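Local coordinates for MAGE domain-containing protein (PDB 7DG2) that probably serves as the Nse3 subunit of the Smc5/6 complex, its MAGE domain pairing with Nse1 and together with it shaping Nse4, at residues E15-L20 and H52-T57; G100-I105 and E148-Q153; N159-I164 and E168-W173. All coordinates share one frame; numbering follows the deposited sequence.

Contact 1 of 3, residues E15-L20 and H52-T57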
loop_
_atom_site.group_PDB
_atom_site.type_symbol
_atom_site.label_atom_id
_atom_site.label_comp_id
_atom_site.label_asym_id
_atom_site.label_seq_id
_atom_site.Cartn_x
_atom_site.Cartn_y
_atom_site.Cartn_z
ATOM N N GLU B 15 9.779 13.050 12.550
ATOM C CA GLU B 15 10.442 11.753 12.448
ATOM C C GLU B 15 9.597 10.648 13.068
ATOM O O GLU B 15 9.554 9.523 12.557
ATOM C CB GLU B 15 11.825 11.828 13.107
ATOM C CG GLU B 15 12.760 12.741 12.337
ATOM C CD GLU B 15 14.012 13.159 13.102
ATOM O OE1 GLU B 15 14.177 12.782 14.277
ATOM O OE2 GLU B 15 14.833 13.894 12.512
ATOM N N VAL B 16 8.944 10.934 14.196
ATOM C CA VAL B 16 8.095 9.919 14.814
ATOM C C VAL B 16 6.924 9.573 13.899
ATOM O O VAL B 16 6.531 8.406 13.787
ATOM C CB VAL B 16 7.609 10.393 16.197
ATOM C CG1 VAL B 16 6.538 9.457 16.708
ATOM C CG2 VAL B 16 8.803 10.442 17.174
ATOM N N VAL B 17 6.318 10.585 13.264
ATOM C CA VAL B 17 5.231 10.315 12.321
ATOM C C VAL B 17 5.732 9.427 11.191
ATOM O O VAL B 17 5.091 8.438 10.826
ATOM C CB VAL B 17 4.632 11.626 11.782
ATOM C CG1 VAL B 17 3.606 11.345 10.671
ATOM C CG2 VAL B 17 3.997 12.420 12.916
ATOM N N GLN B 18 6.897 9.760 10.633
ATOM C CA GLN B 18 7.452 8.929 9.562
ATOM C C GLN B 18 7.660 7.501 10.038
ATOM O O GLN B 18 7.353 6.544 9.317
ATOM C CB GLN B 18 8.784 9.490 9.077
ATOM C CG GLN B 18 8.716 10.796 8.347
ATOM C CD GLN B 18 10.091 11.201 7.863
ATOM O OE1 GLN B 18 10.777 12.000 8.511
ATOM N NE2 GLN B 18 10.522 10.625 6.731
ATOM N N TYR B 19 8.207 7.348 11.245
ATOM C CA TYR B 19 8.475 6.024 11.788
ATOM C C TYR B 19 7.183 5.241 11.968
ATOM O O TYR B 19 7.116 4.054 11.630
ATOM C CB TYR B 19 9.211 6.193 13.122
ATOM C CG TYR B 19 9.612 4.936 13.832
ATOM C CD1 TYR B 19 10.802 4.295 13.519
ATOM C CD2 TYR B 19 8.840 4.420 14.861
ATOM C CE1 TYR B 19 11.195 3.171 14.204
ATOM C CE2 TYR B 19 9.224 3.289 15.537
ATOM C CZ TYR B 19 10.397 2.667 15.205
ATOM O OH TYR B 19 10.798 1.531 15.878
ATOM N N LEU B 20 6.137 5.892 12.494
ATOM C CA LEU B 20 4.866 5.190 12.680
ATOM C C LEU B 20 4.299 4.690 11.350
ATOM O O LEU B 20 3.825 3.548 11.250
ATOM C CB LEU B 20 3.873 6.119 13.383
ATOM C CG LEU B 20 4.217 6.283 14.866
ATOM C CD1 LEU B 20 3.435 7.443 15.449
ATOM C CD2 LEU B 20 3.897 4.991 15.626
ATOM N N HIS B 52 2.560 12.661 21.648
ATOM C CA HIS B 52 1.278 13.353 21.555
ATOM C C HIS B 52 1.187 14.184 20.277
ATOM O O HIS B 52 0.193 14.113 19.545
ATOM C CB HIS B 52 1.071 14.238 22.788
ATOM C CG HIS B 52 -0.154 15.093 22.703
ATOM N ND1 HIS B 52 -1.431 14.573 22.750
ATOM C CD2 HIS B 52 -0.300 16.426 22.520
ATOM C CE1 HIS B 52 -2.311 15.552 22.630
ATOM N NE2 HIS B 52 -1.651 16.686 22.480
ATOM N N ARG B 53 2.215 14.980 19.989
ATOM C CA ARG B 53 2.161 15.807 18.789
ATOM C C ARG B 53 2.135 14.949 17.526
ATOM O O ARG B 53 1.482 15.314 16.543
ATOM C CB ARG B 53 3.338 16.781 18.768
ATOM C CG ARG B 53 3.300 17.806 19.909
ATOM C CD ARG B 53 4.473 18.780 19.824
ATOM N NE ARG B 53 4.507 19.429 18.519
ATOM C CZ ARG B 53 5.484 20.227 18.094
ATOM N NH1 ARG B 53 6.521 20.493 18.877
ATOM N NH2 ARG B 53 5.420 20.761 16.880
ATOM N N ALA B 54 2.845 13.813 17.530
ATOM C CA ALA B 54 2.785 12.908 16.384
ATOM C C ALA B 54 1.400 12.299 16.237
ATOM O O ALA B 54 0.882 12.167 15.119
ATOM C CB ALA B 54 3.841 11.805 16.525
ATOM N N GLN B 55 0.784 11.918 17.359
ATOM C CA GLN B 55 -0.570 11.390 17.320
ATOM C C GLN B 55 -1.538 12.413 16.741
ATOM O O GLN B 55 -2.394 12.070 15.914
ATOM C CB GLN B 55 -0.999 10.975 18.735
ATOM C CG GLN B 55 -2.414 10.419 18.808
ATOM C CD GLN B 55 -2.771 9.914 20.192
ATOM O OE1 GLN B 55 -2.034 10.133 21.148
ATOM N NE2 GLN B 55 -3.929 9.257 20.306
ATOM N N ILE B 56 -1.394 13.682 17.139
ATOM C CA ILE B 56 -2.284 14.726 16.629
ATOM C C ILE B 56 -2.075 14.920 15.133
ATOM O O ILE B 56 -3.041 15.099 14.380
ATOM C CB ILE B 56 -2.083 16.036 17.416
ATOM C CG1 ILE B 56 -2.532 15.843 18.872
ATOM C CG2 ILE B 56 -2.839 17.195 16.762
ATOM C CD1 ILE B 56 -3.931 15.212 19.027
ATOM N N THR B 57 -0.817 14.878 14.668
ATOM C CA THR B 57 -0.558 14.996 13.232
ATOM C C THR B 57 -1.229 13.864 12.458
ATOM O O THR B 57 -1.833 14.091 11.404
ATOM C CB THR B 57 0.951 14.997 12.954
ATOM O OG1 THR B 57 1.543 16.173 13.505
ATOM C CG2 THR B 57 1.221 14.966 11.444
#
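Val16 and Val17 of helix 6-23 close on Ala54 and Thr57 of helix 47-62, and the contact is apolar throughout. Its centre is the Ala54 methyl, which both valines approach with one branch each: Val16 CG1 lies 3.6 Å from Ala54 CB, and Val17 CG2 comes within 3.7 Å of the same CB. In Val17, CG1 stands anti to the backbone N (chi1 173°); CG2 therefore lies anti to the carbonyl carbon and reaches further along the partner helix, to 4.0 Å from Thr57 CB. Thr57 meets it with its carbon atoms, CB and CG2, one turn beyond Ala54.

Small residues at the crossing are consistent with the close approach of the backbones. The axes of 15-20 and 52-57 come within 9.0 Å at an angle of 61°, and the CA atoms of Val17 and Ala54 stand 5.4 Å apart. Alanine suits this crossing because it carries a single methyl; beta-branched valines suit the other side because their branches stay short and stiff.

Further van der Waals packing surrounds the pair. Val16 also touches Ile50, and Val17 touches Leu58, both on helix 47-62, while Leu60 of the Nse1 chain packs on Val17, so the Nse1 subunit lies against helix 6-23. The order of helices and strands is consistent with an N-terminal winged-helix unit, whose first and third helices meet here through hydrophobic burial and shape fit rather than directional bonds.

Contact 2 of 3, residues G100-I105 and E148-Q153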
loop_
_atom_site.group_PDB
_atom_site.type_symbol
_atom_site.label_atom_id
_atom_site.label_comp_id
_atom_site.label_asym_id
_atom_site.label_seq_id
_atom_site.Cartn_x
_atom_site.Cartn_y
_atom_site.Cartn_z
ATOM N N GLY B 100 -10.703 -10.860 3.401
ATOM C CA GLY B 100 -11.807 -11.786 3.215
ATOM C C GLY B 100 -11.582 -13.085 3.969
ATOM O O GLY B 100 -12.469 -13.573 4.676
ATOM N N LEU B 101 -10.380 -13.653 3.843
ATOM C CA LEU B 101 -10.078 -14.895 4.552
ATOM C C LEU B 101 -10.111 -14.682 6.059
ATOM O O LEU B 101 -10.711 -15.469 6.800
ATOM C CB LEU B 101 -8.721 -15.445 4.114
ATOM C CG LEU B 101 -8.222 -16.637 4.929
ATOM C CD1 LEU B 101 -9.193 -17.798 4.832
ATOM C CD2 LEU B 101 -6.836 -17.068 4.467
ATOM N N LEU B 102 -9.483 -13.604 6.534
ATOM C CA LEU B 102 -9.471 -13.350 7.968
ATOM C C LEU B 102 -10.881 -13.196 8.510
ATOM O O LEU B 102 -11.200 -13.708 9.593
ATOM C CB LEU B 102 -8.641 -12.103 8.279
ATOM C CG LEU B 102 -8.737 -11.628 9.734
ATOM C CD1 LEU B 102 -8.095 -12.641 10.672
ATOM C CD2 LEU B 102 -8.059 -10.278 9.851
ATOM N N MET B 103 -11.751 -12.500 7.773
ATOM C CA MET B 103 -13.100 -12.274 8.280
ATOM C C MET B 103 -13.862 -13.587 8.432
ATOM O O MET B 103 -14.648 -13.760 9.374
ATOM C CB MET B 103 -13.853 -11.327 7.348
ATOM C CG MET B 103 -15.328 -11.160 7.696
ATOM S SD MET B 103 -15.592 -10.365 9.293
ATOM C CE MET B 103 -15.992 -8.683 8.768
ATOM N N VAL B 104 -13.641 -14.521 7.514
ATOM C CA VAL B 104 -14.286 -15.828 7.611
ATOM C C VAL B 104 -13.817 -16.555 8.866
ATOM O O VAL B 104 -14.616 -17.179 9.578
ATOM C CB VAL B 104 -13.999 -16.636 6.333
ATOM C CG1 VAL B 104 -14.411 -18.086 6.510
ATOM C CG2 VAL B 104 -14.717 -16.013 5.154
ATOM N N ILE B 105 -12.521 -16.461 9.170
ATOM C CA ILE B 105 -11.973 -17.100 10.367
ATOM C C ILE B 105 -12.489 -16.411 11.630
ATOM O O ILE B 105 -12.908 -17.069 12.594
ATOM C CB ILE B 105 -10.432 -17.104 10.309
ATOM C CG1 ILE B 105 -9.946 -17.963 9.142
ATOM C CG2 ILE B 105 -9.839 -17.594 11.623
ATOM C CD1 ILE B 105 -8.437 -17.837 8.900
ATOM N N GLU B 148 0.908 -17.725 11.260
ATOM C CA GLU B 148 2.058 -16.866 11.521
ATOM C C GLU B 148 1.755 -15.410 11.193
ATOM O O GLU B 148 1.802 -14.565 12.091
ATOM C CB GLU B 148 3.288 -17.365 10.735
ATOM C CG GLU B 148 3.701 -18.799 11.096
ATOM C CD GLU B 148 4.968 -19.265 10.385
ATOM O OE1 GLU B 148 5.786 -18.414 9.970
ATOM O OE2 GLU B 148 5.142 -20.492 10.242
ATOM N N GLU B 149 1.410 -15.099 9.943
ATOM C CA GLU B 149 1.229 -13.703 9.547
ATOM C C GLU B 149 0.089 -13.050 10.319
ATOM O O GLU B 149 0.272 -11.991 10.933
ATOM C CB GLU B 149 0.981 -13.608 8.042
ATOM C CG GLU B 149 0.742 -12.177 7.542
ATOM C CD GLU B 149 0.800 -12.071 6.022
ATOM O OE1 GLU B 149 0.116 -11.199 5.439
ATOM O OE2 GLU B 149 1.530 -12.877 5.407
ATOM N N PHE B 150 -1.099 -13.665 10.300
ATOM C CA PHE B 150 -2.226 -13.107 11.053
ATOM C C PHE B 150 -1.927 -13.039 12.545
ATOM O O PHE B 150 -2.449 -12.166 13.244
ATOM C CB PHE B 150 -3.495 -13.931 10.828
ATOM C CG PHE B 150 -4.121 -13.771 9.465
ATOM C CD1 PHE B 150 -3.807 -12.696 8.639
ATOM C CD2 PHE B 150 -5.065 -14.693 9.030
ATOM C CE1 PHE B 150 -4.420 -12.557 7.400
ATOM C CE2 PHE B 150 -5.672 -14.571 7.790
ATOM C CZ PHE B 150 -5.354 -13.494 6.974
ATOM N N VAL B 151 -1.090 -13.942 13.054
ATOM C CA VAL B 151 -0.811 -13.968 14.483
ATOM C C VAL B 151 0.170 -12.865 14.870
ATOM O O VAL B 151 -0.030 -12.173 15.880
ATOM C CB VAL B 151 -0.309 -15.371 14.881
ATOM C CG1 VAL B 151 0.094 -15.393 16.334
ATOM C CG2 VAL B 151 -1.419 -16.382 14.653
ATOM N N LYS B 152 1.219 -12.661 14.063
ATOM C CA LYS B 152 2.174 -11.588 14.337
ATOM C C LYS B 152 1.549 -10.211 14.150
ATOM O O LYS B 152 1.971 -9.244 14.794
ATOM C CB LYS B 152 3.399 -11.745 13.444
ATOM C CG LYS B 152 4.254 -12.952 13.818
ATOM C CD LYS B 152 4.861 -13.601 12.595
ATOM C CE LYS B 152 5.682 -12.620 11.789
ATOM N NZ LYS B 152 6.162 -13.250 10.517
ATOM N N GLN B 153 0.543 -10.109 13.287
ATOM C CA GLN B 153 -0.225 -8.873 13.165
ATOM C C GLN B 153 -1.195 -8.674 14.318
ATOM O O GLN B 153 -1.792 -7.592 14.426
ATOM C CB GLN B 153 -0.974 -8.874 11.830
ATOM C CG GLN B 153 -0.030 -8.792 10.632
ATOM C CD GLN B 153 -0.754 -8.981 9.299
ATOM O OE1 GLN B 153 -1.757 -9.699 9.213
ATOM N NE2 GLN B 153 -0.247 -8.335 8.255
#
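Phe150 reaches from helix 142-152 to helix 94-111 and meets Leu101, Leu102 and Ile105 there. Its CB points toward that helix, and a chi1 of -73° sets CG anti to the carbonyl carbon, carrying the ring to the other helix; the axes of 100-105 and 148-152 stay 12.2 Å apart, crossing at 76°. Past CG, the first atom to touch is CD2, 4.0 Å from Leu102 CD1, a methyl lying above one face toward the rim. Next along that side, CE2 meets Leu102 CB over the face, Leu101 CD2 approaching obliquely at 4.3 Å, and Ile105 CD1 at the ring edge, 4.4 Å away. At the tip, CZ rests 3.8 Å from Leu102 CB. That CB stands 28° off the ring normal, a CH-pi contact over the face. The leucine and phenylalanine side chains run past each other in opposite directions.

Phenylalanine suits the place because it is long enough to bridge the helices and flat enough to slide alongside a leucine. An alanine here would probably open a gap beside Leu102 and leave Leu101 and Ile105 without their aromatic partner.

Leu145 and Leu156 also pack on Phe150, and Trp51 of the Nse4 chain touches Leu101 nearby. Helix 94-111, strand 116-117, helices 118-127 and 142-152 and the hairpin 156-160/169-173 follow in winged-helix order, so Phe150 probably joins the first and third helices of such a unit, consistent with the helix-turn-helix ancestry of the MAGE domain.

Contact 3 of 3, residues N159-I164 and E168-W173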
loop_
_atom_site.group_PDB
_atom_site.type_symbol
_atom_site.label_atom_id
_atom_site.label_comp_id
_atom_site.label_asym_id
_atom_site.label_seq_id
_atom_site.Cartn_x
_atom_site.Cartn_y
_atom_site.Cartn_z
ATOM N N ASN B 159 -3.029 -20.575 20.218
ATOM C CA ASN B 159 -2.667 -21.014 21.560
ATOM C C ASN B 159 -2.716 -22.531 21.675
ATOM O O ASN B 159 -3.630 -23.172 21.152
ATOM C CB ASN B 159 -3.605 -20.399 22.600
ATOM C CG ASN B 159 -3.603 -18.879 22.564
ATOM O OD1 ASN B 159 -2.560 -18.258 22.364
ATOM N ND2 ASN B 159 -4.779 -18.274 22.758
ATOM N N LYS B 160 -1.732 -23.099 22.375
ATOM C CA LYS B 160 -1.767 -24.528 22.659
ATOM C C LYS B 160 -2.955 -24.851 23.552
ATOM O O LYS B 160 -3.231 -24.144 24.525
ATOM C CB LYS B 160 -0.468 -24.973 23.335
ATOM C CG LYS B 160 0.726 -25.037 22.409
ATOM C CD LYS B 160 2.014 -25.282 23.181
ATOM C CE LYS B 160 3.211 -25.312 22.249
ATOM N NZ LYS B 160 4.477 -25.540 22.993
ATOM N N VAL B 161 -3.677 -25.911 23.205
ATOM C CA VAL B 161 -4.779 -26.355 24.052
ATOM C C VAL B 161 -4.156 -26.991 25.290
ATOM O O VAL B 161 -3.380 -27.949 25.166
ATOM C CB VAL B 161 -5.712 -27.326 23.316
ATOM C CG1 VAL B 161 -6.843 -27.752 24.235
ATOM C CG2 VAL B 161 -6.280 -26.673 22.057
ATOM N N PRO B 162 -4.445 -26.492 26.488
ATOM C CA PRO B 162 -3.748 -26.996 27.675
ATOM C C PRO B 162 -4.156 -28.423 28.004
ATOM O O PRO B 162 -5.319 -28.810 27.847
ATOM C CB PRO B 162 -4.173 -26.020 28.779
ATOM C CG PRO B 162 -5.482 -25.474 28.314
ATOM C CD PRO B 162 -5.400 -25.417 26.813
ATOM N N HIS B 163 -3.171 -29.210 28.439
ATOM C CA HIS B 163 -3.313 -30.553 28.997
ATOM C C HIS B 163 -3.685 -31.611 27.966
ATOM O O HIS B 163 -3.895 -32.766 28.350
ATOM C CB HIS B 163 -4.342 -30.606 30.139
ATOM C CG HIS B 163 -4.105 -29.594 31.217
ATOM N ND1 HIS B 163 -3.034 -29.665 32.084
ATOM C CD2 HIS B 163 -4.797 -28.482 31.565
ATOM C CE1 HIS B 163 -3.078 -28.641 32.918
ATOM N NE2 HIS B 163 -4.137 -27.908 32.625
ATOM N N ILE B 164 -3.776 -31.275 26.684
ATOM C CA ILE B 164 -4.106 -32.258 25.656
ATOM C C ILE B 164 -2.808 -32.883 25.166
ATOM O O ILE B 164 -1.943 -32.186 24.621
ATOM C CB ILE B 164 -4.898 -31.626 24.504
ATOM C CG1 ILE B 164 -6.265 -31.164 25.007
ATOM C CG2 ILE B 164 -5.052 -32.614 23.358
ATOM C CD1 ILE B 164 -7.050 -32.245 25.718
ATOM N N GLU B 168 -2.228 -29.778 20.428
ATOM C CA GLU B 168 -3.309 -29.268 19.602
ATOM C C GLU B 168 -3.430 -27.770 19.848
ATOM O O GLU B 168 -3.142 -27.285 20.946
ATOM C CB GLU B 168 -4.631 -29.992 19.924
ATOM C CG GLU B 168 -5.835 -29.526 19.124
ATOM C CD GLU B 168 -7.085 -30.328 19.433
ATOM O OE1 GLU B 168 -7.922 -30.503 18.521
ATOM O OE2 GLU B 168 -7.228 -30.789 20.587
ATOM N N TYR B 169 -3.860 -27.033 18.823
ATOM C CA TYR B 169 -3.948 -25.582 18.902
ATOM C C TYR B 169 -5.383 -25.104 18.717
ATOM O O TYR B 169 -6.195 -25.747 18.043
ATOM C CB TYR B 169 -3.049 -24.925 17.854
ATOM C CG TYR B 169 -1.582 -24.975 18.205
ATOM C CD1 TYR B 169 -0.810 -26.077 17.878
ATOM C CD2 TYR B 169 -0.974 -23.919 18.874
ATOM C CE1 TYR B 169 0.534 -26.122 18.207
ATOM C CE2 TYR B 169 0.363 -23.951 19.197
ATOM C CZ TYR B 169 1.112 -25.057 18.865
ATOM O OH TYR B 169 2.447 -25.097 19.194
ATOM N N GLU B 170 -5.687 -23.959 19.324
ATOM C CA GLU B 170 -6.973 -23.303 19.145
ATOM C C GLU B 170 -6.755 -21.816 18.888
ATOM O O GLU B 170 -5.720 -21.244 19.237
ATOM C CB GLU B 170 -7.883 -23.503 20.360
ATOM C CG GLU B 170 -7.296 -22.977 21.653
ATOM C CD GLU B 170 -8.025 -23.503 22.872
ATOM O OE1 GLU B 170 -8.935 -24.344 22.703
ATOM O OE2 GLU B 170 -7.687 -23.073 23.993
ATOM N N PHE B 171 -7.758 -21.194 18.277
ATOM C CA PHE B 171 -7.677 -19.807 17.848
ATOM C C PHE B 171 -8.651 -18.938 18.629
ATOM O O PHE B 171 -9.780 -19.352 18.917
ATOM C CB PHE B 171 -8.010 -19.680 16.366
ATOM C CG PHE B 171 -6.931 -20.133 15.436
ATOM C CD1 PHE B 171 -5.935 -19.255 15.031
ATOM C CD2 PHE B 171 -6.955 -21.411 14.893
ATOM C CE1 PHE B 171 -4.974 -19.652 14.122
ATOM C CE2 PHE B 171 -6.000 -21.811 13.981
ATOM C CZ PHE B 171 -5.005 -20.938 13.605
ATOM N N ARG B 172 -8.220 -17.716 18.944
ATOM C CA ARG B 172 -9.098 -16.664 19.440
ATOM C C ARG B 172 -8.838 -15.407 18.618
ATOM O O ARG B 172 -7.848 -15.320 17.888
ATOM C CB ARG B 172 -8.853 -16.374 20.930
ATOM C CG ARG B 172 -8.877 -17.601 21.835
ATOM C CD ARG B 172 -8.720 -17.197 23.301
ATOM N NE ARG B 172 -9.792 -16.295 23.721
ATOM C CZ ARG B 172 -10.961 -16.703 24.207
ATOM N NH1 ARG B 172 -11.202 -18.003 24.335
ATOM N NH2 ARG B 172 -11.891 -15.820 24.562
ATOM N N TRP B 173 -9.728 -14.421 18.746
ATOM C CA TRP B 173 -9.428 -13.100 18.200
ATOM C C TRP B 173 -8.199 -12.513 18.882
ATOM O O TRP B 173 -8.039 -12.619 20.104
ATOM C CB TRP B 173 -10.591 -12.130 18.415
ATOM C CG TRP B 173 -11.799 -12.318 17.563
ATOM C CD1 TRP B 173 -12.218 -13.459 16.950
ATOM C CD2 TRP B 173 -12.767 -11.309 17.255
ATOM N NE1 TRP B 173 -13.398 -13.221 16.268
ATOM C CE2 TRP B 173 -13.750 -11.906 16.439
ATOM C CE3 TRP B 173 -12.892 -9.953 17.586
ATOM C CZ2 TRP B 173 -14.845 -11.193 15.942
ATOM C CZ3 TRP B 173 -13.987 -9.243 17.090
ATOM C CH2 TRP B 173 -14.950 -9.869 16.282
HETATM O O HOH W 1 -6.949 -20.075 23.894
HETATM O O HOH W 2 -1.935 -29.337 23.344
#
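Lys160 and Tyr169 lie side by side and point the same way across an antiparallel beta hairpin, strands 156-160 and 169-173, which by its place in the topology is probably the wing of the second winged-helix unit. The extended lysine chain runs obliquely along the ring, its CG 3.4 Å from Tyr169 CE2, and CE finishes 3.2 Å from Tyr169 OH. A long aliphatic chain suits such a neighbour, for it can follow the ring while its amine reaches outward. Tyr158 stacks on Tyr169 as well.

Val161 and Glu170 meet at about a right angle. Glu170 CG sits between its backbone N and carbonyl carbon, chi1 59°, and beyond it the extended chain brings OE1 to 3.6 Å from Val161 CG2. Asn159 shares a sheet face with Glu170; its ND2 bonds to Glu157 and to a water that also bonds to Glu170 OE2. Arg172 brings its CD methylene, not its guanidinium, to the Asn159 amide.

Backbone bonds hold the strands in register: Asn159 and Glu170 pair through both their N-H and C=O groups. A type II turn runs from Val161 to Ile164. Beside it, Val161 N bonds to Glu168 O at 2.7 Å, nearly straight at the hydrogen (178°), with the donor tilted 22° from the carbonyl plane.

How the contacts relate
From the N terminus, helix 6-23 runs into contact 1, which closes a loop of 31 residues by bringing helix 47-62 back against it. The chain then passes through strands 64-70 and 75-80 to helix 94-111, where contact 2 opens; its loop of 42 residues ends on helix 142-152. Strand 156-160 is the next element after that helix, and contact 3 closes the short hairpin to strand 169-173. The three loops are in series, neither nested nor crossed. Contacts 2 and 3, centres 16 Å apart, belong to one helix-and-sheet unit, with Leu156 and Phe171 joining helix 94-111 to the hairpin. Contact 1 lies on the opposite side of the chain's centre from contact 3, about 37 Å between centres.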